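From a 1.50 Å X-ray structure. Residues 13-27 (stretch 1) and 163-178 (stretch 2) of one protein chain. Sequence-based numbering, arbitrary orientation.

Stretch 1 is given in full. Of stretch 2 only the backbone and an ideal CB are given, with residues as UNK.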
# COMPACT_ATOMS: atom_id res chain seq x y z
N HIS A 13 16.57 4.73 5.23
CA HIS A 13 15.23 5.32 5.47
C HIS A 13 14.45 5.18 4.18
O HIS A 13 14.92 5.67 3.14
CB HIS A 13 15.29 6.79 5.92
CG HIS A 13 14.00 7.33 6.44
ND1 HIS A 13 12.91 7.51 5.63
CD2 HIS A 13 13.61 7.75 7.67
CE1 HIS A 13 11.91 8.02 6.35
NE2 HIS A 13 12.32 8.18 7.60
N LYS A 14 13.27 4.57 4.24
CA LYS A 14 12.52 4.17 3.01
C LYS A 14 11.44 5.19 2.66
O LYS A 14 10.69 4.93 1.74
CB LYS A 14 11.97 2.76 3.23
CG LYS A 14 13.05 1.70 3.05
CD LYS A 14 12.72 0.41 3.66
CE LYS A 14 13.88 -0.55 3.74
NZ LYS A 14 15.03 -0.01 4.50
N GLY A 15 11.43 6.35 3.30
CA GLY A 15 10.44 7.40 3.00
C GLY A 15 10.46 7.75 1.53
O GLY A 15 11.54 7.78 0.88
N ILE A 16 9.28 8.01 0.99
CA ILE A 16 9.13 8.41 -0.42
C ILE A 16 9.53 9.87 -0.56
O ILE A 16 9.04 10.73 0.21
CB ILE A 16 7.71 8.09 -0.92
CG1 ILE A 16 7.49 6.58 -0.83
CG2 ILE A 16 7.53 8.59 -2.34
CD1 ILE A 16 6.06 6.23 -0.88
N ASN A 17 10.35 10.14 -1.54
CA ASN A 17 10.85 11.53 -1.72
C ASN A 17 9.86 12.31 -2.59
O ASN A 17 9.60 11.88 -3.74
CB ASN A 17 12.22 11.50 -2.37
CG ASN A 17 13.22 10.75 -1.52
OD1 ASN A 17 13.38 11.09 -0.35
ND2 ASN A 17 13.83 9.71 -2.08
N LEU A 18 9.26 13.37 -2.06
CA LEU A 18 8.21 14.07 -2.82
C LEU A 18 8.88 15.11 -3.68
O LEU A 18 9.78 15.84 -3.26
CB LEU A 18 7.16 14.71 -1.91
CG LEU A 18 6.44 13.75 -0.99
CD1 LEU A 18 5.37 14.48 -0.20
CD2 LEU A 18 5.86 12.58 -1.75
N PRO A 19 8.40 15.26 -4.92
CA PRO A 19 8.91 16.29 -5.82
C PRO A 19 8.24 17.63 -5.54
O PRO A 19 7.16 17.68 -4.95
CB PRO A 19 8.45 15.78 -7.18
CG PRO A 19 7.15 15.09 -6.88
CD PRO A 19 7.38 14.41 -5.55
N PRO A 20 8.84 18.74 -6.00
CA PRO A 20 8.14 20.02 -5.96
C PRO A 20 6.82 19.98 -6.72
O PRO A 20 6.71 19.24 -7.72
CB PRO A 20 9.12 20.99 -6.64
CG PRO A 20 10.46 20.31 -6.55
CD PRO A 20 10.13 18.83 -6.68
N LYS A 21 5.83 20.69 -6.21
CA LYS A 21 4.48 20.84 -6.80
C LYS A 21 3.65 19.58 -6.65
O LYS A 21 2.54 19.55 -7.15
CB LYS A 21 4.53 21.24 -8.27
CG LYS A 21 5.38 22.46 -8.52
CD LYS A 21 5.21 22.92 -9.93
CE LYS A 21 6.29 23.89 -10.31
NZ LYS A 21 6.17 24.33 -11.72
N PHE A 22 4.05 18.65 -5.80
CA PHE A 22 3.21 17.46 -5.54
C PHE A 22 1.95 17.85 -4.78
O PHE A 22 1.98 18.73 -3.93
CB PHE A 22 4.01 16.40 -4.79
CG PHE A 22 3.28 15.07 -4.72
CD1 PHE A 22 3.04 14.33 -5.88
CD2 PHE A 22 2.83 14.54 -3.52
CE1 PHE A 22 2.41 13.09 -5.82
CE2 PHE A 22 2.13 13.34 -3.48
CZ PHE A 22 1.98 12.61 -4.62
N SER A 23 0.83 17.20 -5.14
CA SER A 23 -0.46 17.33 -4.44
C SER A 23 -1.29 16.11 -4.80
O SER A 23 -0.89 15.38 -5.72
CB SER A 23 -1.19 18.58 -4.83
OG SER A 23 -1.63 18.49 -6.17
N ALA A 24 -2.36 15.87 -4.05
CA ALA A 24 -3.21 14.69 -4.24
C ALA A 24 -3.94 14.79 -5.59
O ALA A 24 -4.41 13.75 -6.06
CB ALA A 24 -4.17 14.60 -3.08
N ASP A 25 -3.91 15.95 -6.24
CA ASP A 25 -4.66 16.16 -7.51
C ASP A 25 -3.75 16.86 -8.51
O ASP A 25 -4.26 17.65 -9.34
CB ASP A 25 -5.96 16.92 -7.23
CG ASP A 25 -5.80 18.23 -6.52
OD1 ASP A 25 -4.66 18.52 -6.12
OD2 ASP A 25 -6.82 19.00 -6.43
N TYR A 26 -2.46 16.56 -8.49
CA TYR A 26 -1.50 17.27 -9.37
C TYR A 26 -1.90 17.07 -10.85
O TYR A 26 -1.54 17.91 -11.70
CB TYR A 26 -0.06 16.83 -9.08
CG TYR A 26 0.37 15.48 -9.61
CD1 TYR A 26 0.72 15.29 -10.94
CD2 TYR A 26 0.54 14.42 -8.73
CE1 TYR A 26 1.14 14.06 -11.41
CE2 TYR A 26 0.95 13.17 -9.20
CZ TYR A 26 1.27 13.01 -10.54
OH TYR A 26 1.73 11.79 -10.99
N ASP A 27 -2.57 15.95 -11.15
CA ASP A 27 -2.93 15.63 -12.56
C ASP A 27 -3.90 16.68 -13.14
O ASP A 27 -3.96 16.80 -14.41
CB ASP A 27 -3.51 14.20 -12.64
CG ASP A 27 -4.67 14.02 -11.70
OD1 ASP A 27 -4.46 14.08 -10.47
OD2 ASP A 27 -5.79 13.76 -12.21
N UNK A 163 9.44 -8.36 -0.57
CA UNK A 163 8.10 -7.76 -0.35
C UNK A 163 8.22 -6.27 -0.02
O UNK A 163 7.42 -5.48 -0.54
CB UNK A 163 7.36 -8.48 0.78
N UNK A 164 9.17 -5.84 0.82
CA UNK A 164 9.25 -4.40 1.21
C UNK A 164 9.69 -3.60 -0.01
O UNK A 164 9.20 -2.48 -0.21
CB UNK A 164 10.22 -4.18 2.37
N UNK A 165 10.58 -4.16 -0.80
CA UNK A 165 11.08 -3.50 -2.04
C UNK A 165 9.90 -3.33 -2.99
O UNK A 165 9.74 -2.23 -3.56
CB UNK A 165 12.19 -4.31 -2.70
N UNK A 166 9.12 -4.38 -3.20
CA UNK A 166 7.98 -4.37 -4.15
C UNK A 166 6.93 -3.36 -3.70
O UNK A 166 6.34 -2.67 -4.53
CB UNK A 166 7.35 -5.76 -4.27
N UNK A 167 6.62 -3.36 -2.42
CA UNK A 167 5.59 -2.45 -1.88
C UNK A 167 6.03 -1.01 -2.09
O UNK A 167 5.19 -0.18 -2.54
CB UNK A 167 5.34 -2.72 -0.40
N UNK A 168 7.28 -0.68 -1.81
CA UNK A 168 7.67 0.73 -1.99
C UNK A 168 7.59 1.07 -3.48
O UNK A 168 7.17 2.17 -3.80
CB UNK A 168 9.08 0.99 -1.45
N UNK A 169 8.02 0.20 -4.38
CA UNK A 169 8.03 0.45 -5.84
C UNK A 169 6.58 0.64 -6.28
O UNK A 169 6.29 1.54 -7.07
CB UNK A 169 8.69 -0.70 -6.61
N UNK A 170 5.68 -0.21 -5.78
CA UNK A 170 4.23 -0.07 -6.08
C UNK A 170 3.70 1.29 -5.64
O UNK A 170 3.02 1.95 -6.42
CB UNK A 170 3.43 -1.18 -5.39
N UNK A 171 4.02 1.74 -4.43
CA UNK A 171 3.52 3.06 -3.99
C UNK A 171 4.12 4.16 -4.87
O UNK A 171 3.39 5.09 -5.19
CB UNK A 171 3.86 3.31 -2.52
N UNK A 172 5.40 4.07 -5.19
CA UNK A 172 6.09 5.11 -6.02
C UNK A 172 5.35 5.18 -7.35
O UNK A 172 5.09 6.28 -7.85
CB UNK A 172 7.57 4.79 -6.24
N UNK A 173 5.05 4.02 -7.91
CA UNK A 173 4.42 3.97 -9.25
C UNK A 173 2.99 4.50 -9.19
O UNK A 173 2.59 5.17 -10.19
CB UNK A 173 4.42 2.54 -9.80
N UNK A 174 2.28 4.27 -8.10
CA UNK A 174 0.91 4.75 -7.97
C UNK A 174 0.90 6.26 -7.69
O UNK A 174 0.02 6.92 -8.19
CB UNK A 174 0.18 3.99 -6.86
N UNK A 175 1.86 6.76 -6.91
CA UNK A 175 1.88 8.22 -6.60
C UNK A 175 2.41 9.02 -7.79
O UNK A 175 1.98 10.18 -7.92
CB UNK A 175 2.74 8.50 -5.37
N UNK A 176 3.34 8.52 -8.60
CA UNK A 176 4.07 9.36 -9.58
C UNK A 176 4.00 8.87 -11.02
O UNK A 176 4.58 9.54 -11.87
CB UNK A 176 5.54 9.45 -9.17
N UNK A 177 3.38 7.71 -11.29
CA UNK A 177 3.40 7.18 -12.67
C UNK A 177 2.06 6.54 -12.98
O UNK A 177 2.05 5.52 -13.67
CB UNK A 177 4.53 6.17 -12.86
N UNK A 178 0.97 7.15 -12.51
CA UNK A 178 -0.38 6.53 -12.59
C UNK A 178 -1.19 7.08 -13.76
O UNK A 178 -2.36 6.88 -13.77
CB UNK A 178 -1.15 6.76 -11.29

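Stretch 2 is helical from 163 to 176, with i to i+4 backbone hydrogen bonds throughout, so any side chain compatible with a helix could occupy the positions that do not meet stretch 1. Positions 163, 166, 167, 169, 170, 173 and 174 lie out of its reach and 165 points away from it; stretch 1 cannot choose among residues there. They are Leu163, Ser166, Ile167, Lys169, Met170, Asn173, Met174 and Glu165.

Position 164 points toward stretch 1, where the ideal CB lies 5.3 Å from Lys14 CE. An acidic, polar or flexible aliphatic chain would suit. It is Gln164, whose OE1 stays 4.2 Å from Lys14 CE, a loose contact.

Position 168 also points toward stretch 1, its ideal CB 5.3 Å from Lys14 O. The carbonyls of Lys14 and Gly15 lie ahead, so a long donor is favoured: lysine could reach one, arginine both. The residue is Arg168, extended through chi3. Its NE donates to Lys14 O (2.8 Å, 167°) and its NH2 to Gly15 O (3.0 Å, 163°), both acceptors near the guanidinium plane, while Ile16 CG1 lies over one face.

Position 171 faces the tip of Ile16, with the ideal CB 4.0 Å from Ile16 CD1; an apolar side chain, such as leucine, isoleucine or methionine, would suit this contact. It is Leu171, whose CB makes that contact. At 172 the bond points sideways and the ideal CB is 5.4 Å from Ile16 CG2, which suits a small or branched aliphatic. Val172 brings CG2 to 4.4 Å from Ile16 CG1.

Position 175 points sideways between Ile16 and Phe22, the ideal CB being 4.2 Å from Phe22 CZ. Leucine, isoleucine or methionine would be plausible. Leu175 places CD1 3.9 Å from Ile16 CD1, and its backbone O meets the edges of two rings, 3.4 Å from Tyr26 CE2 and 3.6 Å from Phe22 CE1.

Position 176 points sideways, near an apolar patch formed by Ile16, Leu18, Pro19 and Phe22. A large apolar chain, especially an aromatic, could reach it. Phe176 does: CE2 is 3.5 Å from Ile16 CG2, CZ 3.9 Å from Leu18 CD2, and CE1 3.6 Å from Pro19 CD. Its edge is directed toward the face of Phe22, with planes at 67°.

Position 177 leaves helical angles and points away, which leaves the choice open; it is Asp177. Position 178 points sideways, with nothing of stretch 1 within 5.5 Å of its ideal CB, so stretch 1 leaves the choice open; it is Asp178. A water accepts from its backbone N and donates to Tyr26 OH, bridging the two stretches.

Stretch 2, residues 163-178: LQESIRKMLVNMLFDD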
# COMPACT_ATOMS: atom_id res chain seq x y z
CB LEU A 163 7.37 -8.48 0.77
CG LEU A 163 6.99 -9.93 0.49
CD1 LEU A 163 6.50 -10.61 1.78
CD2 LEU A 163 5.96 -9.99 -0.64
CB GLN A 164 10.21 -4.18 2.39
CG GLN A 164 9.65 -4.75 3.69
CD GLN A 164 10.44 -4.41 4.93
OE1 GLN A 164 11.53 -3.84 4.87
NE2 GLN A 164 9.79 -4.59 6.06
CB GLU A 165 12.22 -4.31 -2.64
CG GLU A 165 12.89 -3.72 -3.89
CD GLU A 165 14.00 -4.65 -4.37
OE1 GLU A 165 13.72 -5.90 -4.44
OE2 GLU A 165 15.15 -4.18 -4.61
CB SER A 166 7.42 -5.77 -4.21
OG SER A 166 8.36 -6.69 -4.80
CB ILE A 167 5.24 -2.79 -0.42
CG1 ILE A 167 4.48 -4.10 -0.35
CG2 ILE A 167 4.52 -1.61 0.21
CD1 ILE A 167 4.38 -4.66 1.02
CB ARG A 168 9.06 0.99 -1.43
CG ARG A 168 9.40 2.48 -1.45
CD ARG A 168 10.85 2.67 -1.02
NE ARG A 168 11.21 4.08 -0.90
CZ ARG A 168 11.69 4.86 -1.87
NH1 ARG A 168 11.90 4.40 -3.07
NH2 ARG A 168 11.99 6.12 -1.62
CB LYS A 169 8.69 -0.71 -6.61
CG LYS A 169 8.87 -0.39 -8.08
CD LYS A 169 9.69 -1.45 -8.77
CE LYS A 169 9.51 -1.42 -10.28
NZ LYS A 169 10.02 -2.68 -10.91
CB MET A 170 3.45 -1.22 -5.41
CG MET A 170 1.98 -1.10 -5.59
SD MET A 170 1.15 -2.35 -4.60
CE MET A 170 2.56 -3.24 -3.98
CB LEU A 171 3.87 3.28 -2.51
CG LEU A 171 3.12 2.39 -1.52
CD1 LEU A 171 3.68 2.55 -0.11
CD2 LEU A 171 1.63 2.65 -1.56
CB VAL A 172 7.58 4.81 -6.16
CG1 VAL A 172 8.26 5.55 -7.27
CG2 VAL A 172 8.29 5.02 -4.83
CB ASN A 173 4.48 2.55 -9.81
CG ASN A 173 5.84 2.19 -10.35
OD1 ASN A 173 6.72 3.05 -10.54
ND2 ASN A 173 6.01 0.89 -10.60
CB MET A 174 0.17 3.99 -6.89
CG MET A 174 -0.15 2.58 -7.35
SD MET A 174 -0.99 1.65 -6.02
CE MET A 174 -1.47 0.20 -6.96
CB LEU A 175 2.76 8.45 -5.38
CG LEU A 175 2.24 7.83 -4.11
CD1 LEU A 175 3.29 7.92 -3.01
CD2 LEU A 175 0.98 8.50 -3.64
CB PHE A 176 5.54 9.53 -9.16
CG PHE A 176 5.73 9.93 -7.74
CD1 PHE A 176 5.15 11.09 -7.24
CD2 PHE A 176 6.59 9.21 -6.94
CE1 PHE A 176 5.35 11.45 -5.91
CE2 PHE A 176 6.77 9.58 -5.62
CZ PHE A 176 6.18 10.71 -5.11
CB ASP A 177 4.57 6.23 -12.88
CG ASP A 177 4.82 5.95 -14.34
OD1 ASP A 177 4.44 6.82 -15.17
OD2 ASP A 177 5.37 4.88 -14.61
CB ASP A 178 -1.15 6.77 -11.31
CG ASP A 178 -2.22 5.80 -10.98
OD1 ASP A 178 -2.01 4.60 -11.34
OD2 ASP A 178 -3.23 6.21 -10.36
O HOH W 1 0.53 9.27 -10.36
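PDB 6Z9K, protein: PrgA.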